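Local coordinates for protein dihydrodipicolinate synthase (Bacillus anthracis, PDB 1XKY) that probably catalyses the condensation of pyruvate with aspartate semialdehyde, the first committed step of lysine biosynthesis by the diaminopimelate route, at residues Ala69-Val74 with Ala86-Asn91; Lys102-Gly107 with Glu135-Pro140; Ile154-Val159 with Val178-Glu183; Val160-Ser163 with Asn167-Ala170. All coordinates share one frame; numbering follows the deposited sequence.

Interaction 1: residues Ala69-Val74 with Ala86-Asn91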
loop_
_atom_site.group_PDB
_atom_site.type_symbol
_atom_site.label_atom_id
_atom_site.label_comp_id
_atom_site.label_asym_id
_atom_site.label_seq_id
_atom_site.Cartn_x
_atom_site.Cartn_y
_atom_site.Cartn_z
ATOM N N ALA A 69 -30.597 24.480 -2.645
ATOM C CA ALA A 69 -31.045 25.157 -3.871
ATOM C C ALA A 69 -30.791 24.292 -5.114
ATOM O O ALA A 69 -31.643 24.191 -6.008
ATOM C CB ALA A 69 -30.355 26.503 -4.017
ATOM N N LEU A 70 -29.611 23.675 -5.154
ATOM C CA LEU A 70 -29.232 22.781 -6.239
ATOM C C LEU A 70 -30.136 21.554 -6.312
ATOM O O LEU A 70 -30.577 21.178 -7.406
ATOM C CB LEU A 70 -27.760 22.351 -6.097
ATOM C CG LEU A 70 -27.183 21.486 -7.225
ATOM C CD1 LEU A 70 -27.203 22.229 -8.551
ATOM C CD2 LEU A 70 -25.760 21.033 -6.878
ATOM N N TYR A 71 -30.407 20.928 -5.162
ATOM C CA TYR A 71 -31.321 19.780 -5.118
ATOM C C TYR A 71 -32.690 20.183 -5.667
ATOM O O TYR A 71 -33.274 19.478 -6.500
ATOM C CB TYR A 71 -31.538 19.241 -3.694
ATOM C CG TYR A 71 -30.310 18.826 -2.910
ATOM C CD1 TYR A 71 -29.145 18.367 -3.541
ATOM C CD2 TYR A 71 -30.327 18.864 -1.517
ATOM C CE1 TYR A 71 -28.023 17.996 -2.790
ATOM C CE2 TYR A 71 -29.222 18.485 -0.765
ATOM C CZ TYR A 71 -28.073 18.053 -1.399
ATOM O OH TYR A 71 -26.980 17.691 -0.625
ATOM N N ARG A 72 -33.192 21.316 -5.176
ATOM C CA ARG A 72 -34.523 21.794 -5.532
ATOM C C ARG A 72 -34.636 22.047 -7.036
ATOM O O ARG A 72 -35.616 21.657 -7.659
ATOM C CB ARG A 72 -34.852 23.063 -4.743
ATOM C CG ARG A 72 -36.234 23.609 -4.986
ATOM C CD ARG A 72 -36.398 24.999 -4.388
ATOM N NE ARG A 72 -36.484 24.963 -2.928
ATOM C CZ ARG A 72 -35.552 25.398 -2.081
ATOM N NH1 ARG A 72 -34.409 25.933 -2.514
ATOM N NH2 ARG A 72 -35.771 25.303 -0.772
ATOM N N HIS A 73 -33.625 22.683 -7.613
ATOM C CA HIS A 73 -33.632 22.959 -9.044
ATOM C C HIS A 73 -33.591 21.682 -9.885
ATOM O O HIS A 73 -34.323 21.546 -10.869
ATOM C CB HIS A 73 -32.454 23.842 -9.424
ATOM C CG HIS A 73 -32.416 24.180 -10.880
ATOM N ND1 HIS A 73 -33.297 25.069 -11.453
ATOM C CD2 HIS A 73 -31.625 23.733 -11.884
ATOM C CE1 HIS A 73 -33.037 25.173 -12.744
ATOM N NE2 HIS A 73 -32.029 24.368 -13.033
ATOM N N VAL A 74 -32.733 20.745 -9.491
ATOM C CA VAL A 74 -32.597 19.495 -10.216
ATOM C C VAL A 74 -33.890 18.675 -10.123
ATOM O O VAL A 74 -34.320 18.083 -11.112
ATOM C CB VAL A 74 -31.368 18.677 -9.726
ATOM C CG1 VAL A 74 -31.317 17.323 -10.407
ATOM C CG2 VAL A 74 -30.070 19.461 -9.970
ATOM N N ALA A 86 -29.649 12.793 -3.693
ATOM C CA ALA A 86 -28.890 13.909 -3.119
ATOM C C ALA A 86 -27.751 13.428 -2.213
ATOM O O ALA A 86 -27.943 12.554 -1.375
ATOM C CB ALA A 86 -29.813 14.817 -2.338
ATOM N N GLY A 87 -26.577 14.026 -2.370
ATOM C CA GLY A 87 -25.402 13.642 -1.592
ATOM C C GLY A 87 -25.380 14.326 -0.238
ATOM O O GLY A 87 -24.644 15.294 -0.037
ATOM N N THR A 88 -26.161 13.805 0.705
ATOM C CA THR A 88 -26.404 14.513 1.967
ATOM C C THR A 88 -25.469 14.101 3.114
ATOM O O THR A 88 -25.360 14.816 4.123
ATOM C CB THR A 88 -27.861 14.340 2.423
ATOM O OG1 THR A 88 -28.140 12.954 2.627
ATOM C CG2 THR A 88 -28.824 14.912 1.402
ATOM N N GLY A 89 -24.790 12.965 2.955
ATOM C CA GLY A 89 -23.904 12.449 3.991
ATOM C C GLY A 89 -22.556 13.147 4.058
ATOM O O GLY A 89 -21.896 13.339 3.038
ATOM N N SER A 90 -22.165 13.544 5.268
ATOM C CA SER A 90 -20.824 14.061 5.534
ATOM C C SER A 90 -20.163 13.181 6.609
ATOM O O SER A 90 -20.631 12.073 6.888
ATOM C CB SER A 90 -20.887 15.543 5.945
ATOM O OG SER A 90 -21.580 15.745 7.165
ATOM N N ASN A 91 -19.074 13.671 7.191
ATOM C CA ASN A 91 -18.396 12.995 8.297
ATOM C C ASN A 91 -18.887 13.431 9.690
ATOM O O ASN A 91 -18.267 13.104 10.712
ATOM C CB ASN A 91 -16.871 13.152 8.164
ATOM C CG ASN A 91 -16.386 14.589 8.334
ATOM O OD1 ASN A 91 -15.172 14.836 8.335
ATOM N ND2 ASN A 91 -17.308 15.538 8.480
HETATM O O HOH W 1 -24.528 17.569 -1.405
#
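Helix residue Tyr71 lies across from strand residue Ala86, their CA atoms 6.7 Å apart, and from this point of nearest approach the segment 86-91 runs on away from the helix into a loop. The contact rests on one aromatic side chain. Tyr71 has CG anti to its own carbonyl carbon (chi1 -56°), and this sends the ring out from helix 64-78 so that one face lies under Ala86. The methyl of Ala86 sits almost centrally over that face, 3.7 Å from CB to the ring centroid and only 11° off the normal, a CH-pi contact in which every ring carbon is about equally near. Farther along the ring, Thr88 brings its CG2 methyl to 3.9 Å from Tyr71 OH. The hydroxyl gives its proton to a water 2.6 Å from OH, and the same water donates to Gly87 O at 2.7 Å. This relay links the phenol to the carbonyl of Gly87, the central residue of an inverse gamma turn. Thr88 OG1 takes no part here, being hydrogen-bonded to Thr100 OG1. The pair belongs to the beta-alpha-beta unit of strand 49-52, helix 64-78 and strand 84-87 in the TIM barrel. Tyr71 is wedged between the barrel wall and the next helix, touching Val52 of strand 49-52 as well as Leu99 and Ala103 of helix 93-105, while Ala86 pairs through its backbone with strand 110-114.

Interaction 2: residues Lys102-Gly107 with Glu135-Pro140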
loop_
_atom_site.group_PDB
_atom_site.type_symbol
_atom_site.label_atom_id
_atom_site.label_comp_id
_atom_site.label_asym_id
_atom_site.label_seq_id
_atom_site.Cartn_x
_atom_site.Cartn_y
_atom_site.Cartn_z
ATOM N N LYS A 102 -33.547 18.384 4.948
ATOM C CA LYS A 102 -33.699 19.457 3.977
ATOM C C LYS A 102 -33.852 18.933 2.546
ATOM O O LYS A 102 -34.723 19.393 1.809
ATOM C CB LYS A 102 -32.537 20.449 4.084
ATOM C CG LYS A 102 -32.625 21.348 5.312
ATOM C CD LYS A 102 -31.270 21.877 5.716
ATOM C CE LYS A 102 -31.371 23.111 6.589
ATOM N NZ LYS A 102 -32.364 22.931 7.689
ATOM N N ALA A 103 -33.023 17.967 2.159
ATOM C CA ALA A 103 -33.170 17.313 0.854
ATOM C C ALA A 103 -34.538 16.635 0.716
ATOM O O ALA A 103 -35.187 16.745 -0.324
ATOM C CB ALA A 103 -32.055 16.308 0.623
ATOM N N THR A 104 -34.980 15.949 1.769
ATOM C CA THR A 104 -36.276 15.273 1.745
ATOM C C THR A 104 -37.402 16.291 1.509
ATOM O O THR A 104 -38.327 16.040 0.729
ATOM C CB THR A 104 -36.535 14.500 3.061
ATOM O OG1 THR A 104 -35.546 13.479 3.220
ATOM C CG2 THR A 104 -37.921 13.858 3.077
ATOM N N GLU A 105 -37.295 17.441 2.174
ATOM C CA GLU A 105 -38.282 18.512 2.069
ATOM C C GLU A 105 -38.421 19.119 0.671
ATOM O O GLU A 105 -39.500 19.594 0.320
ATOM C CB GLU A 105 -37.951 19.633 3.053
ATOM C CG GLU A 105 -38.192 19.298 4.509
ATOM C CD GLU A 105 -37.559 20.323 5.451
ATOM O OE1 GLU A 105 -36.964 21.310 4.961
ATOM O OE2 GLU A 105 -37.661 20.145 6.683
ATOM N N VAL A 106 -37.346 19.128 -0.116
ATOM C CA VAL A 106 -37.421 19.658 -1.489
ATOM C C VAL A 106 -37.680 18.597 -2.560
ATOM O O VAL A 106 -37.586 18.895 -3.750
ATOM C CB VAL A 106 -36.177 20.519 -1.873
ATOM C CG1 VAL A 106 -35.969 21.628 -0.861
ATOM C CG2 VAL A 106 -34.916 19.664 -2.033
ATOM N N GLY A 107 -37.991 17.372 -2.147
ATOM C CA GLY A 107 -38.544 16.368 -3.053
ATOM C C GLY A 107 -37.588 15.457 -3.800
ATOM O O GLY A 107 -37.959 14.881 -4.832
ATOM N N GLU A 135 -32.718 6.364 9.647
ATOM C CA GLU A 135 -33.878 6.489 10.548
ATOM C C GLU A 135 -34.570 7.847 10.482
ATOM O O GLU A 135 -35.747 7.968 10.807
ATOM C CB GLU A 135 -33.453 6.248 11.998
ATOM C CG GLU A 135 -33.414 4.795 12.375
ATOM C CD GLU A 135 -32.874 4.537 13.767
ATOM O OE1 GLU A 135 -32.372 5.485 14.419
ATOM O OE2 GLU A 135 -32.946 3.365 14.205
ATOM N N SER A 136 -33.818 8.867 10.086
ATOM C CA SER A 136 -34.293 10.233 10.085
ATOM C C SER A 136 -35.100 10.576 8.831
ATOM O O SER A 136 -35.687 11.646 8.756
ATOM C CB SER A 136 -33.095 11.184 10.223
ATOM O OG SER A 136 -32.454 11.385 8.980
ATOM N N THR A 137 -35.118 9.680 7.846
ATOM C CA THR A 137 -35.800 9.955 6.579
ATOM C C THR A 137 -36.603 8.755 6.093
ATOM O O THR A 137 -36.185 7.614 6.271
ATOM C CB THR A 137 -34.796 10.389 5.460
ATOM O OG1 THR A 137 -35.519 10.848 4.314
ATOM C CG2 THR A 137 -33.874 9.247 5.046
ATOM N N PRO A 138 -37.765 9.010 5.467
ATOM C CA PRO A 138 -38.506 7.927 4.828
ATOM C C PRO A 138 -37.918 7.528 3.473
ATOM O O PRO A 138 -38.295 6.499 2.906
ATOM C CB PRO A 138 -39.896 8.536 4.646
ATOM C CG PRO A 138 -39.625 9.981 4.459
ATOM C CD PRO A 138 -38.471 10.300 5.339
ATOM N N LEU A 139 -36.991 8.334 2.969
ATOM C CA LEU A 139 -36.412 8.115 1.646
ATOM C C LEU A 139 -35.458 6.932 1.604
ATOM O O LEU A 139 -34.812 6.613 2.603
ATOM C CB LEU A 139 -35.666 9.367 1.181
ATOM C CG LEU A 139 -36.515 10.584 0.808
ATOM C CD1 LEU A 139 -35.609 11.658 0.239
ATOM C CD2 LEU A 139 -37.596 10.215 -0.183
ATOM N N PRO A 140 -35.369 6.275 0.432
ATOM C CA PRO A 140 -34.342 5.277 0.196
ATOM C C PRO A 140 -32.925 5.845 0.347
ATOM O O PRO A 140 -32.675 7.032 0.043
ATOM C CB PRO A 140 -34.591 4.842 -1.254
ATOM C CG PRO A 140 -35.980 5.222 -1.541
ATOM C CD PRO A 140 -36.255 6.432 -0.736
HETATM O O HOH W 2 -35.179 13.392 6.215
#
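A hydroxyl-to-hydroxyl contact, Thr137 with Thr104, ties the last turn of helix 93-105 to the loop that leads from helix 123-135 into strand 141-145. Thr137 OG1 donates to Thr104 OG1 over 2.8 Å, the two side chains crossing obliquely. Thr104 OG1 is a busy atom: besides this bond it receives one from a water at 3.0 Å, and it is bonded to the carbonyl of Thr100 one turn back in its own helix. The same water donates to Ser136 O at 3.1 Å, adding a second bridge beside the direct one. Thr137 holds its OG1 anti to the backbone N (chi1 -171°), which swings the hydroxyl round to the side of the following residues. There it accepts from Leu139 N at 3.2 Å, with an N-H...O angle of 164°, forming an ST turn. The hydroxyl thus works in both directions, closing its own loop as acceptor and reaching the helix as donor. In the TIM barrel this is the side where helices hand over to strands; the ST turn lies just ahead of strand 141-145, and the bond to Thr104 joins this loop to helix 93-105, the helix before 123-135. Apolar groups fill in round the polar pair. Leu139 and Thr104 lie side by side, pointing opposite ways, with Leu139 CD1 3.5 Å from Thr104 OG1, and the ring of Pro138 skirts the other branch, with CD 4.3 Å from Thr104 CG2. Ser136 also packs on helix 93-105, against Ile97, Thr100 and Lys101, and Leu139 rests on Val108 in the loop beyond that helix.

Interaction 3: residues Ile154-Val159 with Val178-Glu183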
loop_
_atom_site.group_PDB
_atom_site.type_symbol
_atom_site.label_atom_id
_atom_site.label_comp_id
_atom_site.label_asym_id
_atom_site.label_seq_id
_atom_site.Cartn_x
_atom_site.Cartn_y
_atom_site.Cartn_z
ATOM N N ILE A 154 -16.261 0.522 4.355
ATOM C CA ILE A 154 -17.401 -0.229 4.870
ATOM C C ILE A 154 -17.253 -1.719 4.584
ATOM O O ILE A 154 -17.447 -2.167 3.453
ATOM C CB ILE A 154 -18.713 0.299 4.262
ATOM C CG1 ILE A 154 -18.632 1.812 4.049
ATOM C CG2 ILE A 154 -19.893 -0.055 5.153
ATOM C CD1 ILE A 154 -19.927 2.433 3.577
ATOM N N SER A 155 -16.909 -2.484 5.615
ATOM C CA SER A 155 -16.718 -3.922 5.473
ATOM C C SER A 155 -17.967 -4.592 4.909
ATOM O O SER A 155 -19.072 -4.062 5.025
ATOM C CB SER A 155 -16.348 -4.549 6.819
ATOM O OG SER A 155 -17.495 -4.722 7.634
ATOM N N VAL A 156 -17.783 -5.757 4.298
ATOM C CA VAL A 156 -18.905 -6.544 3.792
ATOM C C VAL A 156 -19.945 -6.756 4.893
ATOM O O VAL A 156 -21.133 -6.541 4.675
ATOM C CB VAL A 156 -18.435 -7.916 3.226
ATOM C CG1 VAL A 156 -19.636 -8.825 2.937
ATOM C CG2 VAL A 156 -17.566 -7.719 1.970
ATOM N N ASP A 157 -19.483 -7.163 6.074
ATOM C CA ASP A 157 -20.354 -7.403 7.226
ATOM C C ASP A 157 -21.184 -6.176 7.603
ATOM O O ASP A 157 -22.384 -6.280 7.855
ATOM C CB ASP A 157 -19.527 -7.865 8.432
ATOM C CG ASP A 157 -19.044 -9.317 8.310
ATOM O OD1 ASP A 157 -19.430 -10.037 7.340
ATOM O OD2 ASP A 157 -18.269 -9.741 9.202
ATOM N N THR A 158 -20.546 -5.015 7.635
ATOM C CA THR A 158 -21.242 -3.777 7.962
ATOM C C THR A 158 -22.306 -3.440 6.913
ATOM O O THR A 158 -23.418 -3.019 7.263
ATOM C CB THR A 158 -20.249 -2.622 8.132
ATOM O OG1 THR A 158 -19.354 -2.943 9.204
ATOM C CG2 THR A 158 -20.973 -1.296 8.441
ATOM N N VAL A 159 -21.983 -3.668 5.638
ATOM C CA VAL A 159 -22.929 -3.414 4.549
ATOM C C VAL A 159 -24.123 -4.343 4.644
ATOM O O VAL A 159 -25.263 -3.909 4.474
ATOM C CB VAL A 159 -22.277 -3.532 3.147
ATOM C CG1 VAL A 159 -23.331 -3.368 2.043
ATOM C CG2 VAL A 159 -21.201 -2.484 2.984
ATOM N N VAL A 178 -13.940 -6.271 -7.063
ATOM C CA VAL A 178 -15.165 -6.968 -7.492
ATOM C C VAL A 178 -15.430 -8.233 -6.663
ATOM O O VAL A 178 -16.534 -8.786 -6.707
ATOM C CB VAL A 178 -15.185 -7.270 -9.020
ATOM C CG1 VAL A 178 -14.994 -5.976 -9.822
ATOM C CG2 VAL A 178 -14.151 -8.320 -9.410
ATOM N N LEU A 179 -14.439 -8.669 -5.883
ATOM C CA LEU A 179 -14.622 -9.822 -4.988
ATOM C C LEU A 179 -15.306 -9.486 -3.654
ATOM O O LEU A 179 -16.062 -10.303 -3.131
ATOM C CB LEU A 179 -13.300 -10.563 -4.780
ATOM C CG LEU A 179 -12.685 -11.153 -6.062
ATOM C CD1 LEU A 179 -11.500 -12.041 -5.735
ATOM C CD2 LEU A 179 -13.704 -11.942 -6.879
ATOM N N THR A 180 -15.071 -8.294 -3.104
ATOM C CA THR A 180 -15.903 -7.817 -1.994
ATOM C C THR A 180 -17.330 -7.514 -2.503
ATOM O O THR A 180 -18.311 -7.839 -1.836
ATOM C CB THR A 180 -15.313 -6.576 -1.278
ATOM O OG1 THR A 180 -14.993 -5.568 -2.241
ATOM C CG2 THR A 180 -14.063 -6.955 -0.487
ATOM N N MET A 181 -17.440 -6.917 -3.690
ATOM C CA MET A 181 -18.755 -6.736 -4.329
ATOM C C MET A 181 -19.494 -8.080 -4.431
ATOM O O MET A 181 -20.661 -8.171 -4.057
ATOM C CB MET A 181 -18.622 -6.129 -5.730
ATOM C CG MET A 181 -18.119 -4.693 -5.782
ATOM S SD MET A 181 -18.152 -4.120 -7.492
ATOM C CE MET A 181 -16.956 -2.788 -7.452
ATOM N N THR A 182 -18.799 -9.117 -4.909
ATOM C CA THR A 182 -19.368 -10.466 -5.032
ATOM C C THR A 182 -20.012 -10.908 -3.727
ATOM O O THR A 182 -21.120 -11.425 -3.721
ATOM C CB THR A 182 -18.294 -11.529 -5.425
ATOM O OG1 THR A 182 -17.845 -11.306 -6.767
ATOM C CG2 THR A 182 -18.852 -12.934 -5.313
ATOM N N GLU A 183 -19.296 -10.701 -2.627
ATOM C CA GLU A 183 -19.749 -11.147 -1.317
ATOM C C GLU A 183 -20.965 -10.361 -0.822
ATOM O O GLU A 183 -21.891 -10.932 -0.234
ATOM C CB GLU A 183 -18.599 -11.039 -0.316
ATOM C CG GLU A 183 -18.811 -11.838 0.955
ATOM C CD GLU A 183 -17.645 -11.705 1.917
ATOM O OE1 GLU A 183 -16.526 -11.414 1.446
ATOM O OE2 GLU A 183 -17.853 -11.891 3.137
HETATM O O HOH W 3 -17.547 -10.935 5.570
#
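Two consecutive helices of the outer layer of the TIM barrel, 156-163 and 178-187, meet here through Val156, with Thr180 and Glu183 facing it. The CA atoms of Val156 and Thr180 are 6.6 Å apart. Val156 spreads its methyls over the neighbouring helix: CG1 lies against the Glu183 carboxylate, 3.6 Å from its CD, and CG2 reaches Thr180 CB at 4.1 Å. Glu183 leaves its helix with CG anti to the backbone N (chi1 -163°) and stays extended, crossing the valine at about a right angle, so that one face of the carboxylate lies against both valine methyls. Thr180 offers carbon to the valine, while its OG1 bonds to the carbonyl of Asp177. On the far side of helix 178-187, Thr182 OG1 is bonded to His244 of the third subunit, placing this helix at a subunit interface. The carboxylates of Asp157 and Glu183 stay apart, OD1 to OE2 being 4.9 Å, and share a water that donates to Asp157 OD1 at 2.7 Å and to Glu183 OE2 at 2.6 Å. Using both protons of one water in this way probably eases the repulsion between like charges.

Interaction 4: residues Val160-Ser163 with Asn167-Ala170. With K (potassium ion), chain F.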
loop_
_atom_site.group_PDB
_atom_site.type_symbol
_atom_site.label_atom_id
_atom_site.label_comp_id
_atom_site.label_asym_id
_atom_site.label_seq_id
_atom_site.Cartn_x
_atom_site.Cartn_y
_atom_site.Cartn_z
ATOM N N VAL A 160 -23.859 -5.612 4.945
ATOM C CA VAL A 160 -24.925 -6.592 5.116
ATOM C C VAL A 160 -25.851 -6.176 6.270
ATOM O O VAL A 160 -27.063 -6.158 6.108
ATOM C CB VAL A 160 -24.375 -8.031 5.349
ATOM C CG1 VAL A 160 -25.516 -8.998 5.714
ATOM C CG2 VAL A 160 -23.633 -8.542 4.120
ATOM N N ARG A 161 -25.285 -5.839 7.424
ATOM C CA ARG A 161 -26.095 -5.372 8.563
ATOM C C ARG A 161 -26.947 -4.161 8.169
ATOM O O ARG A 161 -28.140 -4.111 8.469
ATOM C CB ARG A 161 -25.225 -5.000 9.761
ATOM C CG ARG A 161 -24.476 -6.147 10.405
ATOM C CD ARG A 161 -23.524 -5.615 11.466
ATOM N NE ARG A 161 -24.237 -5.000 12.585
ATOM C CZ ARG A 161 -23.700 -4.142 13.450
ATOM N NH1 ARG A 161 -22.437 -3.773 13.339
ATOM N NH2 ARG A 161 -24.434 -3.649 14.435
ATOM N N LEU A 162 -26.330 -3.189 7.497
ATOM C CA LEU A 162 -27.048 -1.991 7.064
ATOM C C LEU A 162 -28.165 -2.310 6.055
ATOM O O LEU A 162 -29.236 -1.700 6.106
ATOM C CB LEU A 162 -26.073 -0.939 6.521
ATOM C CG LEU A 162 -25.214 -0.279 7.605
ATOM C CD1 LEU A 162 -24.098 0.552 6.993
ATOM C CD2 LEU A 162 -26.058 0.569 8.545
ATOM N N SER A 163 -27.930 -3.295 5.184
ATOM C CA SER A 163 -28.925 -3.719 4.191
ATOM C C SER A 163 -30.208 -4.267 4.829
ATOM O O SER A 163 -31.256 -4.292 4.183
ATOM C CB SER A 163 -28.349 -4.775 3.237
ATOM O OG SER A 163 -28.343 -6.064 3.835
ATOM N N ASN A 167 -34.961 1.053 4.638
ATOM C CA ASN A 167 -34.736 2.048 3.574
ATOM C C ASN A 167 -33.289 2.170 3.059
ATOM O O ASN A 167 -33.000 3.052 2.254
ATOM C CB ASN A 167 -35.284 3.423 3.990
ATOM C CG ASN A 167 -34.583 3.998 5.198
ATOM O OD1 ASN A 167 -34.119 3.263 6.068
ATOM N ND2 ASN A 167 -34.511 5.325 5.263
ATOM N N ILE A 168 -32.386 1.301 3.514
ATOM C CA ILE A 168 -31.032 1.233 2.941
ATOM C C ILE A 168 -31.051 0.158 1.851
ATOM O O ILE A 168 -31.053 -1.048 2.143
ATOM C CB ILE A 168 -29.934 0.962 4.002
ATOM C CG1 ILE A 168 -30.008 2.013 5.117
ATOM C CG2 ILE A 168 -28.552 0.979 3.330
ATOM C CD1 ILE A 168 -28.949 1.900 6.201
ATOM N N VAL A 169 -31.082 0.613 0.598
ATOM C CA VAL A 169 -31.464 -0.227 -0.540
ATOM C C VAL A 169 -30.353 -0.518 -1.554
ATOM O O VAL A 169 -30.520 -1.378 -2.430
ATOM C CB VAL A 169 -32.692 0.377 -1.287
ATOM C CG1 VAL A 169 -33.869 0.535 -0.345
ATOM C CG2 VAL A 169 -32.361 1.731 -1.963
ATOM N N ALA A 170 -29.226 0.180 -1.443
ATOM C CA ALA A 170 -28.153 0.041 -2.426
ATOM C C ALA A 170 -26.824 0.563 -1.898
ATOM O O ALA A 170 -26.780 1.254 -0.878
ATOM C CB ALA A 170 -28.523 0.761 -3.721
HETATM K K K F . -33.027 -2.764 2.888
HETATM O O HOH W 4 -32.978 -3.524 0.062
HETATM O O HOH W 5 -34.885 -4.385 3.803
#
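Metal coordination comes first: the carbonyl oxygens of Ser163 and Ile168 converge on one potassium ion, each 2.7 Å from the metal. Two waters, at 2.6 Å and 2.9 Å from potassium, also bind, and Ile165 O and Glu166 O from the intervening turn complete the set. All the protein ligands are thus main-chain oxygens, neutral groups whose partial negative charge the cation gathers within six residues of chain. This turn is the alpha-to-beta connection of a TIM barrel, carrying the chain from helix 156-163 into strand 168-173, and the ion sits where carbonyls near the C-terminal part of the helix would be expected to attract a positive charge. Apolar packing lies beside it. With chi1 at -55° the longer branch of Ile168 points away from its own carbonyl, and its extended chain carries CD1 to Leu162 CD2 at 4.0 Å. The isoleucine also covers a backbone oxygen, its CB 3.5 Å from Leu162 O. Both residues press on Leu143 of strand 141-145, and Leu162 on Tyr127 and Phe130 of helix 123-135. As for hydrogen bonds, Ser163 OG turns back into its own helix and donates to Val160 O over 2.6 Å, meeting the carbonyl at 127° and only 16° from its plane; the serine binds the ion through its backbone alone.

Interactions 1 and 2 touch, with centres 11 Å apart: Ala103 places its CB 3.6 Å from Thr88 CG2 and 3.8 Å from Tyr71 CD2, so helix 93-105 serves both. Interaction 2 reaches interaction 4 through Asn167, whose ND2 is 3.0 Å from Leu139 O, a probable hydrogen bond. Interactions 3 and 4 share helix 156-163, interaction 4 being nested in the chain loop that interaction 3 closes. The potassium ion of interaction 4 lies where strand 168-173 begins, whereas interaction 1 extends past the finish of strand 84-87, the end of the barrel at which TIM-barrel enzymes hold their active sites. Interactions 1 and 3 stand apart, centres 26 Å distant.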